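Local structure of uncharacterized protein (Eubacterium rectale, 5COZ) at residues Thr143-Phe148 / Lys340-Asp345; Gly294-Ser299 / Tyr325-Leu330. The protein is of unknown function but is probably a lipoprotein with a domain related to the YycH regulatory proteins. All blocks are in the same frame, centred on the assembly; numbering follows the deposited sequence. Where two conformers were deposited one is given.

Contact 1: Thr143-Phe148 / Lys340-Asp345; sequences TYYSPF and KMALYD
Tyr145 and Pro147, on a loop between helix 130-137 and helix 165-178, meet strand 338-348 through two direct hydrogen bonds, an example of a loop docking on a strand without joining its sheet. The phenol OH of Tyr145 donates to Leu343 O at 2.6 Å, with the donor tilted 24° from the carbonyl plane. Next to this bond, the CB of Ala342 sits over one face of the Tyr145 ring, offset toward the rim and 3.6 Å from CZ. CG of Tyr145 stands anti to the backbone N (chi1 176°), and from there the ring carries its OH to the strand. In the second bond Ala342 N donates almost straight to Pro147 O at 2.8 Å (N-H...O angle 170°), coming from above that carbonyl's plane. Farther along, the selenium of selenomethionine Met341 lies at the edge of the Phe148 ring, 3.7 Å from CE1, a Met-aromatic contact, while Met341 CE reaches Pro147 CB. Pro147, preceded by a cis peptide bond, lays its CG over the centre of the Phe148 ring.

Three waters bridge the two segments: one joins Ser146 OG to Ala342 O, one Pro147 O to Ala342 O, and one Phe148 O to Lys340 O. Beyond them, Glu241 accepts from Tyr145 N and Tyr324 packs edge-to-face with the Tyr145 ring. A phenylalanine in place of Tyr145 would probably leave Leu343 O without its hydroxyl donor and the ring less firmly fixed. Pro147 O takes both a backbone N-H and a water, and Ala342 O takes two waters; the polar part of the interface therefore rests largely on main-chain carbonyls, with the phenol giving the one direct hydrogen bond from a side chain, while Ala342 CB and the Met341 selenium add apolar contact.

Contact 2: Gly294-Ser299 / Tyr325-Leu330; sequences GDIEVS and YYQNQL
Gln327 faces Ile296 across an antiparallel beta hairpin formed by strands 295-311 and 314-330, whose segments here run at 165° to each other. The pair is a non-hydrogen-bonded one, and the Gln327 side chain supplies a polar link of its own. CG stands anti to the backbone N (chi1 -175°), and beyond it the side chain is extended, its tip at Gly294. Its CB lies against Ile296 CG1 at 4.0 Å. CG comes next, 3.5 Å from Gly294 O, and CD passes the same carbonyl a little farther off. At the tip NE2 donates to Gly294 O at 2.9 Å, with the acceptor nearly in the amide plane, and also makes a weak bond to Tyr290 O. The other branch, OE1, accepts from Gln329 NE2 on its own strand, so both ends of the amide are gripped and its rotation should be fixed. Ile296 CD1 packs 3.6 Å from Gln327 NE2, bringing hydrocarbon up to the polar tip.

Gly294 has backbone angles that call for glycine, and its CA lies near Asn328 O. Farther along, Glu297 and Tyr326 form a hydrogen-bonded pair with reciprocal N-H...O bonds, the straighter running from Tyr326 N to Glu297 O at 2.8 Å. On the face holding Gln327, Ile296 CG2 touches Tyr325 CD2 at 3.8 Å, the two side chains crossing at a slant, and helix 276-288 packs against Tyr325 and Val298. On the other face the Tyr326 ring meets Ser299 CB through CE2, its OH is hydrogen-bonded to Asn149 ND2, and Lys340 is its cation-pi partner. Asn328 OD1 bonds to Thr338, while its ND2 donates to a water, 2.8 Å away, that in turn donates to Asp295 OD2.

Contacts 1 and 2 have centres about 10 Å apart and share one mixed sheet, in which strand 314-330 lies between strands 295-311 and 338-348. Along the chain the order is 143-148, 294-299, 325-330, 340-345, so that the pairing of contact 2 falls wholly within the interval that contact 1 spans. The two are stitched together directly, since Leu343 N meets Tyr325 O at 2.8 Å in a probable hydrogen bond and Met341 N likewise meets Gln327 O. Contact 2 is thus internal to the sheet, whereas contact 1 brings a distant loop onto the adjoining strand, tying an earlier part of the chain to this C-terminal portion.

Contact 1: Thr143-Phe148 / Lys340-Asp345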
# COMPACT_ATOMS: atom_id res chain seq x y z
N THR A 143 5.23 -7.72 1.85
CA THR A 143 4.39 -6.55 1.68
C THR A 143 4.53 -5.87 0.32
O THR A 143 3.78 -4.92 0.10
CB THR A 143 4.71 -5.51 2.77
OG1 THR A 143 6.07 -5.09 2.62
CG2 THR A 143 4.49 -6.06 4.20
N TYR A 144 5.52 -6.24 -0.52
CA TYR A 144 5.76 -5.51 -1.77
C TYR A 144 4.93 -6.03 -2.92
O TYR A 144 4.84 -7.24 -3.16
CB TYR A 144 7.24 -5.59 -2.18
CG TYR A 144 8.16 -4.88 -1.22
CD1 TYR A 144 8.63 -5.51 -0.07
CD2 TYR A 144 8.58 -3.58 -1.47
CE1 TYR A 144 9.44 -4.83 0.84
CE2 TYR A 144 9.40 -2.90 -0.58
CZ TYR A 144 9.84 -3.53 0.57
OH TYR A 144 10.67 -2.85 1.44
N TYR A 145 4.38 -5.08 -3.69
CA TYR A 145 3.64 -5.45 -4.90
C TYR A 145 4.59 -6.11 -5.91
O TYR A 145 4.26 -7.13 -6.52
CB TYR A 145 3.01 -4.19 -5.52
CG TYR A 145 2.31 -4.47 -6.82
CD1 TYR A 145 1.06 -5.10 -6.84
CD2 TYR A 145 2.88 -4.10 -8.03
CE1 TYR A 145 0.41 -5.39 -8.04
CE2 TYR A 145 2.23 -4.36 -9.24
CZ TYR A 145 1.00 -5.01 -9.23
OH TYR A 145 0.36 -5.32 -10.40
N SER A 146 5.79 -5.51 -6.11
CA SER A 146 6.78 -6.06 -7.03
C SER A 146 7.59 -7.16 -6.37
O SER A 146 7.98 -7.02 -5.20
CB SER A 146 7.75 -4.98 -7.48
OG SER A 146 7.10 -3.96 -8.21
N PRO A 147 7.96 -8.20 -7.11
CA PRO A 147 7.66 -8.51 -8.53
C PRO A 147 6.48 -9.46 -8.77
O PRO A 147 6.11 -9.65 -9.92
CB PRO A 147 8.96 -9.18 -8.99
CG PRO A 147 9.43 -9.96 -7.76
CD PRO A 147 8.87 -9.22 -6.54
N PHE A 148 5.91 -10.05 -7.71
CA PHE A 148 4.88 -11.08 -7.90
C PHE A 148 3.56 -10.81 -7.21
O PHE A 148 2.59 -11.55 -7.44
CB PHE A 148 5.41 -12.43 -7.37
CG PHE A 148 6.76 -12.85 -7.91
CD1 PHE A 148 6.99 -12.96 -9.27
CD2 PHE A 148 7.80 -13.17 -7.04
CE1 PHE A 148 8.25 -13.35 -9.76
CE2 PHE A 148 9.05 -13.59 -7.52
CZ PHE A 148 9.27 -13.66 -8.89
N LYS A 340 4.22 -15.37 -13.37
CA LYS A 340 3.21 -14.32 -13.33
C LYS A 340 3.82 -13.07 -12.69
O LYS A 340 4.04 -13.04 -11.47
CB LYS A 340 2.00 -14.84 -12.55
CG LYS A 340 0.76 -13.98 -12.57
CD LYS A 340 -0.25 -14.70 -11.70
CE LYS A 340 -1.43 -13.87 -11.38
NZ LYS A 340 -2.34 -14.57 -10.44
N MSE A 341 4.11 -12.07 -13.51
CA MSE A 341 4.75 -10.85 -13.05
C MSE A 341 3.75 -9.77 -12.73
O MSE A 341 2.88 -9.48 -13.55
CB MSE A 341 5.70 -10.32 -14.14
CG MSE A 341 6.78 -11.30 -14.57
SE MSE A 341 7.98 -11.84 -13.09
CE MSE A 341 8.87 -10.39 -12.89
N ALA A 342 3.90 -9.13 -11.57
CA ALA A 342 3.03 -8.03 -11.13
C ALA A 342 3.60 -6.71 -11.67
O ALA A 342 4.71 -6.32 -11.30
CB ALA A 342 2.97 -8.01 -9.62
N LEU A 343 2.83 -6.04 -12.57
CA LEU A 343 3.28 -4.84 -13.25
C LEU A 343 2.24 -3.73 -13.09
O LEU A 343 1.18 -3.95 -12.49
CB LEU A 343 3.49 -5.19 -14.72
CG LEU A 343 4.56 -6.28 -15.00
CD1 LEU A 343 4.48 -6.75 -16.44
CD2 LEU A 343 5.97 -5.76 -14.70
N TYR A 344 2.56 -2.53 -13.58
CA TYR A 344 1.60 -1.44 -13.45
C TYR A 344 1.90 -0.37 -14.49
O TYR A 344 3.02 -0.26 -15.00
CB TYR A 344 1.63 -0.86 -12.01
CG TYR A 344 2.90 -0.10 -11.72
CD1 TYR A 344 4.09 -0.76 -11.43
CD2 TYR A 344 2.91 1.29 -11.70
CE1 TYR A 344 5.28 -0.06 -11.24
CE2 TYR A 344 4.08 2.00 -11.46
CZ TYR A 344 5.26 1.32 -11.24
OH TYR A 344 6.39 2.07 -11.04
N ASP A 345 0.86 0.44 -14.75
CA ASP A 345 0.94 1.61 -15.61
C ASP A 345 0.32 2.78 -14.86
O ASP A 345 -0.54 2.58 -13.99
CB ASP A 345 0.24 1.36 -16.95
CG ASP A 345 1.13 0.59 -17.92
OD1 ASP A 345 2.28 1.04 -18.17
OD2 ASP A 345 0.67 -0.45 -18.46
O HOH W 1 5.84 -3.98 -10.56
O HOH W 2 7.07 -7.77 -11.83
O HOH W 3 2.39 -13.57 -9.35

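Contact 2: Gly294-Ser299 / Tyr325-Leu330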
# COMPACT_ATOMS: atom_id res chain seq x y z
N GLY A 294 3.75 -12.05 -23.30
CA GLY A 294 2.95 -12.94 -22.46
C GLY A 294 1.52 -12.52 -22.22
O GLY A 294 1.16 -11.34 -22.32
N ASP A 295 0.69 -13.50 -21.82
CA ASP A 295 -0.73 -13.25 -21.53
C ASP A 295 -0.87 -12.26 -20.39
O ASP A 295 -0.04 -12.25 -19.49
CB ASP A 295 -1.40 -14.55 -21.14
CG ASP A 295 -1.34 -15.63 -22.21
OD1 ASP A 295 -1.03 -15.29 -23.39
OD2 ASP A 295 -1.63 -16.79 -21.88
N ILE A 296 -1.93 -11.45 -20.43
CA ILE A 296 -2.12 -10.39 -19.45
C ILE A 296 -3.46 -10.49 -18.75
O ILE A 296 -4.46 -10.82 -19.38
CB ILE A 296 -1.94 -9.00 -20.15
CG1 ILE A 296 -0.46 -8.77 -20.51
CG2 ILE A 296 -2.47 -7.83 -19.25
CD1 ILE A 296 -0.19 -7.62 -21.54
N GLU A 297 -3.48 -10.12 -17.45
CA GLU A 297 -4.70 -10.01 -16.67
C GLU A 297 -4.65 -8.70 -15.90
O GLU A 297 -3.76 -8.53 -15.06
CB GLU A 297 -4.88 -11.20 -15.73
CG GLU A 297 -6.18 -11.09 -14.93
CD GLU A 297 -6.43 -12.33 -14.11
OE1 GLU A 297 -6.62 -13.41 -14.71
OE2 GLU A 297 -6.31 -12.24 -12.86
N VAL A 298 -5.60 -7.80 -16.15
CA VAL A 298 -5.71 -6.52 -15.42
C VAL A 298 -6.38 -6.81 -14.09
O VAL A 298 -7.45 -7.43 -14.07
CB VAL A 298 -6.49 -5.47 -16.26
CG1 VAL A 298 -6.75 -4.19 -15.43
CG2 VAL A 298 -5.73 -5.13 -17.54
N SER A 299 -5.77 -6.37 -12.96
CA SER A 299 -6.26 -6.72 -11.63
C SER A 299 -6.83 -5.55 -10.83
O SER A 299 -7.58 -5.78 -9.88
CB SER A 299 -5.14 -7.38 -10.83
OG SER A 299 -4.17 -6.41 -10.43
N TYR A 325 -1.56 -4.80 -13.26
CA TYR A 325 -1.87 -5.97 -14.06
C TYR A 325 -0.80 -7.02 -13.91
O TYR A 325 0.30 -6.71 -13.48
CB TYR A 325 -2.05 -5.56 -15.55
CG TYR A 325 -0.78 -5.11 -16.23
CD1 TYR A 325 -0.35 -3.79 -16.17
CD2 TYR A 325 -0.02 -6.00 -17.00
CE1 TYR A 325 0.81 -3.36 -16.82
CE2 TYR A 325 1.14 -5.59 -17.65
CZ TYR A 325 1.56 -4.28 -17.55
OH TYR A 325 2.71 -3.88 -18.22
N TYR A 326 -1.12 -8.24 -14.32
CA TYR A 326 -0.16 -9.34 -14.35
C TYR A 326 0.19 -9.69 -15.77
O TYR A 326 -0.68 -9.63 -16.64
CB TYR A 326 -0.76 -10.61 -13.70
CG TYR A 326 -1.09 -10.46 -12.25
CD1 TYR A 326 -0.08 -10.41 -11.29
CD2 TYR A 326 -2.42 -10.44 -11.82
CE1 TYR A 326 -0.39 -10.31 -9.93
CE2 TYR A 326 -2.73 -10.32 -10.46
CZ TYR A 326 -1.71 -10.27 -9.52
OH TYR A 326 -1.99 -10.14 -8.17
N GLN A 327 1.44 -10.08 -16.01
CA GLN A 327 1.81 -10.63 -17.30
C GLN A 327 2.52 -11.95 -17.06
O GLN A 327 3.44 -12.03 -16.25
CB GLN A 327 2.66 -9.68 -18.15
CG GLN A 327 2.93 -10.26 -19.54
CD GLN A 327 3.54 -9.24 -20.47
OE1 GLN A 327 4.43 -8.47 -20.09
NE2 GLN A 327 3.03 -9.19 -21.70
N ASN A 328 2.13 -12.95 -17.83
CA ASN A 328 2.66 -14.31 -17.71
C ASN A 328 3.88 -14.42 -18.62
O ASN A 328 3.77 -14.78 -19.80
CB ASN A 328 1.54 -15.28 -18.09
CG ASN A 328 1.76 -16.67 -17.61
OD1 ASN A 328 2.67 -16.94 -16.80
ND2 ASN A 328 0.92 -17.60 -18.10
N GLN A 329 5.04 -14.03 -18.08
CA GLN A 329 6.25 -13.90 -18.88
C GLN A 329 7.10 -15.16 -18.93
O GLN A 329 7.18 -15.90 -17.96
CB GLN A 329 7.09 -12.75 -18.33
CG GLN A 329 6.39 -11.40 -18.50
CD GLN A 329 7.24 -10.22 -18.07
OE1 GLN A 329 8.32 -10.37 -17.47
NE2 GLN A 329 6.73 -9.02 -18.37
N LEU A 330 7.75 -15.37 -20.08
CA LEU A 330 8.64 -16.51 -20.24
C LEU A 330 9.92 -16.29 -19.39
O LEU A 330 10.51 -15.21 -19.44
CB LEU A 330 8.97 -16.64 -21.73
CG LEU A 330 9.79 -17.84 -22.15
CD1 LEU A 330 9.03 -19.14 -21.89
CD2 LEU A 330 10.17 -17.72 -23.60
O HOH W 4 1.90 -16.14 -21.50
O HOH W 5 -1.62 -17.31 -19.27